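Long-range contact in Amy13K (Eubacterium rectale DSM 17629, PDB 6B3P), which binds starch-type maltooligosaccharides through family 26 carbohydrate-binding modules of a surface-anchored alpha-amylase from a human gut bacterium: residues K100-A109 / G149-K160. Sequence-based numbering, arbitrary orientation.
Sequences KYVTTIHYLA and GWYDVVYTQDVK. With FMT (formic acid), chain T; EDO (1,2-ethanediol), chain J.
His-106 gives its ND1 hydrogen to Asp-152 OD1 at 2.5 Å; the oxygen lies near the imidazole plane, yet the ring meets the carboxylate from above, the two planes 79° apart. Both groups have second partners: His-106 NE2 bonds to Glu-188 and Asp-152 OD2 to Asn-144, so ring and carboxylate are each held at two points. The backbones of 101-108 and 150-157 pair antiparallel, with two-way N-H to carbonyl bonds linking Tyr-101 to Gln-157, Thr-103 to Tyr-155, Ile-105 to Val-153 and Tyr-107 to Tyr-151. These strands belong to one sheet of the beta-sandwich of the second CBM26 module; Ile-105, Val-153 and Tyr-155 face the other sheet, where Tyr-155 OH finds Asn-118. A water on this side takes a hydrogen bond from Gln-157 NE2 (3.1 Å), donates to Tyr-101 O (2.8 Å) and bonds to Thr-103 OG1; Gln-157 NE2 also donates to Gln-161 O, and OE1 accepts from Asp-124 N. On the outer edge of 150-157, Val-154 N donates to O1 of a formic acid molecule, probably from the crystallisation liquor (3.1 Å). Lys-160 CB sits over one face of the Tyr-101 ring, 3.7 Å from its centroid, while NZ reaches Glu-82. Near the other end, Leu-108 CB makes a CH-pi contact over the Trp-150 six-membered ring, 3.5 Å from the centroid.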
ATOM      1  N   LYS A 100      -3.462  12.273  -2.747  1.00 34.06           N
ATOM      2  CA  LYS A 100      -2.003  12.227  -2.748  1.00 32.06           C
ATOM      3  C   LYS A 100      -1.519  10.783  -2.789  1.00 31.81           C
ATOM      4  O   LYS A 100      -2.306   9.851  -2.613  1.00 26.75           O
ATOM      5  CB  LYS A 100      -1.429  12.917  -1.510  1.00 31.22           C
ATOM      6  CG  LYS A 100      -1.941  14.317  -1.265  1.00 36.13           C
ATOM      7  CD  LYS A 100      -1.296  15.316  -2.200  1.00 50.63           C
ATOM      8  CE  LYS A 100      -1.641  16.745  -1.803  1.00 50.36           C
ATOM      9  NZ  LYS A 100      -1.233  17.057  -0.402  1.00 48.35           N
ATOM     10  N   TYR A 101      -0.220  10.610  -3.010  1.00 33.97           N
ATOM     11  CA  TYR A 101       0.405   9.296  -2.935  1.00 30.02           C
ATOM     12  C   TYR A 101       1.046   9.112  -1.573  1.00 29.30           C
ATOM     13  O   TYR A 101       2.083   9.705  -1.276  1.00 31.72           O
ATOM     14  CB  TYR A 101       1.434   9.127  -4.048  1.00 28.01           C
ATOM     15  CG  TYR A 101       0.788   9.069  -5.405  1.00 29.22           C
ATOM     16  CD1 TYR A 101       0.569  10.224  -6.138  1.00 27.63           C
ATOM     17  CD2 TYR A 101       0.367   7.860  -5.940  1.00 31.42           C
ATOM     18  CE1 TYR A 101      -0.034  10.178  -7.375  1.00 29.03           C
ATOM     19  CE2 TYR A 101      -0.241   7.803  -7.175  1.00 26.38           C
ATOM     20  CZ  TYR A 101      -0.441   8.965  -7.888  1.00 31.82           C
ATOM     21  OH  TYR A 101      -1.042   8.916  -9.123  1.00 37.60           O
ATOM     22  N   VAL A 102       0.413   8.281  -0.754  1.00 28.86           N
ATOM     23  CA  VAL A 102       0.827   8.080   0.628  1.00 31.83           C
ATOM     24  C   VAL A 102       1.472   6.712   0.783  1.00 36.83           C
ATOM     25  O   VAL A 102       0.793   5.684   0.753  1.00 33.25           O
ATOM     26  CB  VAL A 102      -0.366   8.198   1.593  1.00 29.77           C
ATOM     27  CG1 VAL A 102       0.102   8.121   3.041  1.00 33.45           C
ATOM     28  CG2 VAL A 102      -1.114   9.492   1.344  1.00 37.51           C
ATOM     29  N   THR A 103       2.790   6.714   0.953  1.00 29.17           N
ATOM     30  CA  THR A 103       3.557   5.482   1.059  1.00 29.38           C
ATOM     31  C   THR A 103       3.944   5.230   2.510  1.00 31.36           C
ATOM     32  O   THR A 103       4.642   6.034   3.129  1.00 32.82           O
ATOM     33  CB  THR A 103       4.820   5.534   0.181  1.00 30.23           C
ATOM     34  OG1 THR A 103       4.453   5.884  -1.161  1.00 31.77           O
ATOM     35  CG2 THR A 103       5.525   4.186   0.168  1.00 27.95           C
ATOM     36  N   THR A 104       3.470   4.108   3.044  1.00 31.31           N
ATOM     37  CA  THR A 104       3.733   3.723   4.427  1.00 31.85           C
ATOM     38  C   THR A 104       4.733   2.577   4.469  1.00 33.35           C
ATOM     39  O   THR A 104       4.538   1.556   3.812  1.00 32.65           O
ATOM     40  CB  THR A 104       2.438   3.297   5.148  1.00 39.48           C
ATOM     41  OG1 THR A 104       1.472   4.351   5.056  1.00 32.39           O
ATOM     42  CG2 THR A 104       2.708   2.976   6.620  1.00 38.27           C
ATOM     43  N   ILE A 105       5.801   2.750   5.240  1.00 36.06           N
ATOM     44  CA  ILE A 105       6.837   1.728   5.353  1.00 39.46           C
ATOM     45  C   ILE A 105       7.071   1.358   6.814  1.00 34.22           C
ATOM     46  O   ILE A 105       7.386   2.216   7.641  1.00 36.93           O
ATOM     47  CB  ILE A 105       8.163   2.195   4.722  1.00 36.18           C
ATOM     48  CG1 ILE A 105       7.932   2.671   3.285  1.00 34.50           C
ATOM     49  CG2 ILE A 105       9.184   1.062   4.734  1.00 37.37           C
ATOM     50  CD1 ILE A 105       9.102   3.425   2.683  1.00 36.16           C
ATOM     51  N   HIS A 106       6.910   0.072   7.114  1.00 32.73           N
ATOM     52  CA  HIS A 106       7.111  -0.454   8.458  1.00 39.71           C
ATOM     53  C   HIS A 106       8.476  -1.122   8.568  1.00 37.53           C
ATOM     54  O   HIS A 106       8.843  -1.930   7.714  1.00 36.79           O
ATOM     55  CB  HIS A 106       6.014  -1.461   8.814  1.00 41.51           C
ATOM     56  CG  HIS A 106       4.625  -0.942   8.613  1.00 45.48           C
ATOM     57  ND1 HIS A 106       4.093   0.076   9.376  1.00 40.04           N
ATOM     58  CD2 HIS A 106       3.652  -1.306   7.744  1.00 36.27           C
ATOM     59  CE1 HIS A 106       2.856   0.319   8.982  1.00 43.59           C
ATOM     60  NE2 HIS A 106       2.564  -0.507   7.993  1.00 40.46           N
ATOM     61  N   TYR A 107       9.224  -0.784   9.615  1.00 39.33           N
ATOM     62  CA  TYR A 107      10.513  -1.420   9.868  1.00 43.95           C
ATOM     63  C   TYR A 107      10.547  -2.124  11.218  1.00 42.07           C
ATOM     64  O   TYR A 107      10.184  -1.548  12.243  1.00 42.08           O
ATOM     65  CB  TYR A 107      11.646  -0.402   9.807  1.00 46.77           C
ATOM     66  CG  TYR A 107      12.997  -1.032  10.042  1.00 46.57           C
ATOM     67  CD1 TYR A 107      13.515  -1.955   9.143  1.00 43.58           C
ATOM     68  CD2 TYR A 107      13.751  -0.715  11.165  1.00 47.42           C
ATOM     69  CE1 TYR A 107      14.747  -2.543   9.351  1.00 44.23           C
ATOM     70  CE2 TYR A 107      14.985  -1.298  11.383  1.00 47.51           C
ATOM     71  CZ  TYR A 107      15.478  -2.211  10.473  1.00 49.18           C
ATOM     72  OH  TYR A 107      16.706  -2.791  10.685  1.00 52.40           O
ATOM     73  N   LEU A 108      11.006  -3.370  11.202  1.00 46.60           N
ATOM     74  CA  LEU A 108      11.143  -4.165  12.413  1.00 50.25           C
ATOM     75  C   LEU A 108      12.526  -3.985  13.024  1.00 47.62           C
ATOM     76  O   LEU A 108      13.500  -4.574  12.557  1.00 43.60           O
ATOM     77  CB  LEU A 108      10.903  -5.641  12.110  1.00 50.79           C
ATOM     78  CG  LEU A 108      11.107  -6.617  13.268  1.00 48.77           C
ATOM     79  CD1 LEU A 108      10.145  -6.320  14.401  1.00 48.66           C
ATOM     80  CD2 LEU A 108      10.930  -8.035  12.770  1.00 42.28           C
ATOM     81  N   ALA A 109      12.607  -3.173  14.072  1.00 49.20           N
ATOM     82  CA  ALA A 109      13.870  -2.946  14.760  1.00 53.47           C
ATOM     83  C   ALA A 109      14.151  -4.067  15.754  1.00 58.33           C
ATOM     84  O   ALA A 109      13.337  -4.348  16.636  1.00 57.77           O
ATOM     85  CB  ALA A 109      13.856  -1.605  15.468  1.00 53.86           C
ATOM     86  N   GLY A 149       7.968  -3.872  18.351  1.00 63.83           N
ATOM     87  CA  GLY A 149       9.270  -3.906  17.708  1.00 68.30           C
ATOM     88  C   GLY A 149       9.280  -3.240  16.347  1.00 63.95           C
ATOM     89  O   GLY A 149      10.342  -3.055  15.754  1.00 58.42           O
ATOM     90  N   TRP A 150       8.100  -2.878  15.852  1.00 68.29           N
ATOM     91  CA  TRP A 150       7.982  -2.224  14.553  1.00 59.87           C
ATOM     92  C   TRP A 150       7.972  -0.706  14.688  1.00 55.99           C
ATOM     93  O   TRP A 150       7.485  -0.165  15.682  1.00 57.31           O
ATOM     94  CB  TRP A 150       6.712  -2.681  13.836  1.00 54.03           C
ATOM     95  CG  TRP A 150       6.746  -4.108  13.381  1.00 49.91           C
ATOM     96  CD1 TRP A 150       6.338  -5.202  14.087  1.00 53.21           C
ATOM     97  CD2 TRP A 150       7.206  -4.595  12.115  1.00 46.31           C
ATOM     98  NE1 TRP A 150       6.516  -6.341  13.339  1.00 52.05           N
ATOM     99  CE2 TRP A 150       7.047  -5.995  12.124  1.00 44.79           C
ATOM    100  CE3 TRP A 150       7.736  -3.985  10.974  1.00 39.38           C
ATOM    101  CZ2 TRP A 150       7.401  -6.794  11.040  1.00 46.65           C
ATOM    102  CZ3 TRP A 150       8.086  -4.780   9.898  1.00 42.68           C
ATOM    103  CH2 TRP A 150       7.917  -6.169   9.939  1.00 44.50           C
ATOM    104  N   TYR A 151       8.516  -0.031  13.679  1.00 56.14           N
ATOM    105  CA  TYR A 151       8.462   1.423  13.591  1.00 53.97           C
ATOM    106  C   TYR A 151       7.901   1.815  12.232  1.00 47.00           C
ATOM    107  O   TYR A 151       8.049   1.076  11.259  1.00 44.26           O
ATOM    108  CB  TYR A 151       9.844   2.040  13.802  1.00 53.78           C
ATOM    109  CG  TYR A 151      10.378   1.873  15.206  1.00 58.62           C
ATOM    110  CD1 TYR A 151      10.847   0.643  15.649  1.00 54.81           C
ATOM    111  CD2 TYR A 151      10.419   2.946  16.087  1.00 57.49           C
ATOM    112  CE1 TYR A 151      11.335   0.483  16.931  1.00 57.55           C
ATOM    113  CE2 TYR A 151      10.908   2.797  17.372  1.00 63.09           C
ATOM    114  CZ  TYR A 151      11.364   1.563  17.788  1.00 63.32           C
ATOM    115  OH  TYR A 151      11.851   1.412  19.064  1.00 66.52           O
ATOM    116  N   ASP A 152       7.265   2.980  12.171  1.00 44.95           N
ATOM    117  CA  ASP A 152       6.579   3.416  10.961  1.00 44.60           C
ATOM    118  C   ASP A 152       7.129   4.731  10.424  1.00 44.44           C
ATOM    119  O   ASP A 152       7.536   5.606  11.188  1.00 43.43           O
ATOM    120  CB  ASP A 152       5.080   3.575  11.228  1.00 44.67           C
ATOM    121  CG  ASP A 152       4.474   2.360  11.896  1.00 53.77           C
ATOM    122  OD1 ASP A 152       4.836   1.226  11.519  1.00 54.26           O
ATOM    123  OD2 ASP A 152       3.635   2.541  12.803  1.00 64.24           O
ATOM    124  N   VAL A 153       7.138   4.851   9.101  1.00 42.40           N
ATOM    125  CA  VAL A 153       7.390   6.124   8.442  1.00 35.99           C
ATOM    126  C   VAL A 153       6.417   6.254   7.275  1.00 37.99           C
ATOM    127  O   VAL A 153       6.106   5.271   6.599  1.00 35.27           O
ATOM    128  CB  VAL A 153       8.849   6.251   7.947  1.00 34.28           C
ATOM    129  CG1 VAL A 153       9.144   5.237   6.851  1.00 32.04           C
ATOM    130  CG2 VAL A 153       9.129   7.671   7.465  1.00 33.90           C
ATOM    131  N   VAL A 154       5.934   7.471   7.056  1.00 38.17           N
ATOM    132  CA  VAL A 154       4.979   7.752   5.992  1.00 35.36           C
ATOM    133  C   VAL A 154       5.479   8.904   5.136  1.00 36.14           C
ATOM    134  O   VAL A 154       5.726  10.000   5.643  1.00 35.78           O
ATOM    135  CB  VAL A 154       3.584   8.108   6.555  1.00 34.79           C
ATOM    136  CG1 VAL A 154       2.595   8.383   5.421  1.00 33.37           C
ATOM    137  CG2 VAL A 154       3.069   6.995   7.458  1.00 31.34           C
ATOM    138  N   TYR A 155       5.631   8.643   3.840  1.00 26.77           N
ATOM    139  CA  TYR A 155       6.012   9.675   2.885  1.00 30.97           C
ATOM    140  C   TYR A 155       4.869   9.971   1.921  1.00 37.51           C
ATOM    141  O   TYR A 155       4.356   9.075   1.252  1.00 35.22           O
ATOM    142  CB  TYR A 155       7.269   9.259   2.122  1.00 32.08           C
ATOM    143  CG  TYR A 155       8.496   9.270   2.998  1.00 33.69           C
ATOM    144  CD1 TYR A 155       9.035  10.468   3.444  1.00 33.75           C
ATOM    145  CD2 TYR A 155       9.106   8.088   3.392  1.00 37.59           C
ATOM    146  CE1 TYR A 155      10.149  10.490   4.254  1.00 38.13           C
ATOM    147  CE2 TYR A 155      10.222   8.099   4.201  1.00 34.91           C
ATOM    148  CZ  TYR A 155      10.740   9.301   4.630  1.00 37.93           C
ATOM    149  OH  TYR A 155      11.853   9.311   5.438  1.00 40.45           O
ATOM    150  N   THR A 156       4.481  11.243   1.871  1.00 29.64           N
ATOM    151  CA  THR A 156       3.376  11.701   1.041  1.00 28.24           C
ATOM    152  C   THR A 156       3.887  12.569  -0.095  1.00 30.16           C
ATOM    153  O   THR A 156       4.656  13.496   0.142  1.00 31.71           O
ATOM    154  CB  THR A 156       2.358  12.508   1.866  1.00 31.87           C
ATOM    155  OG1 THR A 156       1.894  11.716   2.966  1.00 30.01           O
ATOM    156  CG2 THR A 156       1.173  12.931   1.008  1.00 35.11           C
ATOM    157  N   GLN A 157       3.448  12.280  -1.319  1.00 25.00           N
ATOM    158  CA  GLN A 157       3.828  13.071  -2.489  1.00 28.30           C
ATOM    159  C   GLN A 157       2.609  13.469  -3.310  1.00 29.45           C
ATOM    160  O   GLN A 157       1.570  12.812  -3.249  1.00 31.37           O
ATOM    161  CB  GLN A 157       4.798  12.295  -3.380  1.00 27.15           C
ATOM    162  CG  GLN A 157       6.012  11.735  -2.663  1.00 28.54           C
ATOM    163  CD  GLN A 157       6.912  10.949  -3.592  1.00 26.64           C
ATOM    164  OE1 GLN A 157       7.706  11.522  -4.336  1.00 29.96           O
ATOM    165  NE2 GLN A 157       6.787   9.626  -3.560  1.00 25.98           N
ATOM    166  N   ASP A 158       2.746  14.543  -4.083  1.00 28.69           N
ATOM    167  CA  ASP A 158       1.689  14.975  -4.990  1.00 31.18           C
ATOM    168  C   ASP A 158       1.698  14.161  -6.280  1.00 36.60           C
ATOM    169  O   ASP A 158       0.695  14.109  -6.994  1.00 35.57           O
ATOM    170  CB  ASP A 158       1.834  16.462  -5.318  1.00 34.75           C
ATOM    171  CG  ASP A 158       1.615  17.351  -4.107  1.00 40.87           C
ATOM    172  OD1 ASP A 158       1.261  16.821  -3.034  1.00 42.74           O
ATOM    173  OD2 ASP A 158       1.789  18.581  -4.227  1.00 45.34           O
ATOM    174  N   VAL A 159       2.835  13.532  -6.571  1.00 28.79           N
ATOM    175  CA  VAL A 159       2.991  12.740  -7.784  1.00 29.33           C
ATOM    176  C   VAL A 159       3.498  11.341  -7.459  1.00 29.93           C
ATOM    177  O   VAL A 159       4.028  11.088  -6.376  1.00 29.00           O
ATOM    178  CB  VAL A 159       3.958  13.417  -8.783  1.00 33.10           C
ATOM    179  CG1 VAL A 159       3.433  14.794  -9.179  1.00 36.41           C
ATOM    180  CG2 VAL A 159       5.370  13.519  -8.199  1.00 28.57           C
ATOM    181  N   LYS A 160       3.332  10.438  -8.418  1.00 23.11           N
ATOM    182  CA  LYS A 160       3.666   9.034  -8.242  1.00 29.54           C
ATOM    183  C   LYS A 160       5.137   8.780  -8.557  1.00 32.12           C
ATOM    184  O   LYS A 160       5.474   8.300  -9.641  1.00 41.42           O
ATOM    185  CB  LYS A 160       2.773   8.183  -9.140  1.00 30.04           C
ATOM    186  CG  LYS A 160       2.867   6.696  -8.922  1.00 31.52           C
ATOM    187  CD  LYS A 160       1.869   6.002  -9.824  1.00 32.63           C
ATOM    188  CE  LYS A 160       2.092   4.512  -9.876  1.00 34.90           C
ATOM    189  NZ  LYS A 160       3.379   4.159 -10.540  1.00 38.13           N
TER
HETATM  190  C   FMT T 421       6.155  10.346   9.305  1.00 46.40           C
HETATM  191  O1  FMT T 421       5.656   9.262   9.599  1.00 60.67           O
HETATM  192  O2  FMT T 421       6.968  10.457   8.390  1.00 44.14           O
HETATM  193  C1  EDO J 411      -4.697  12.118   1.704  1.00 56.61           C
HETATM  194  O1  EDO J 411      -4.511  12.494   0.333  1.00 51.69           O
HETATM  195  C2  EDO J 411      -3.359  12.178   2.432  1.00 58.63           C
HETATM  196  O2  EDO J 411      -2.839  13.513   2.426  1.00 68.17           O
HETATM  197  O   HOH W   1       4.543   8.554  -1.744  1.00 26.30           O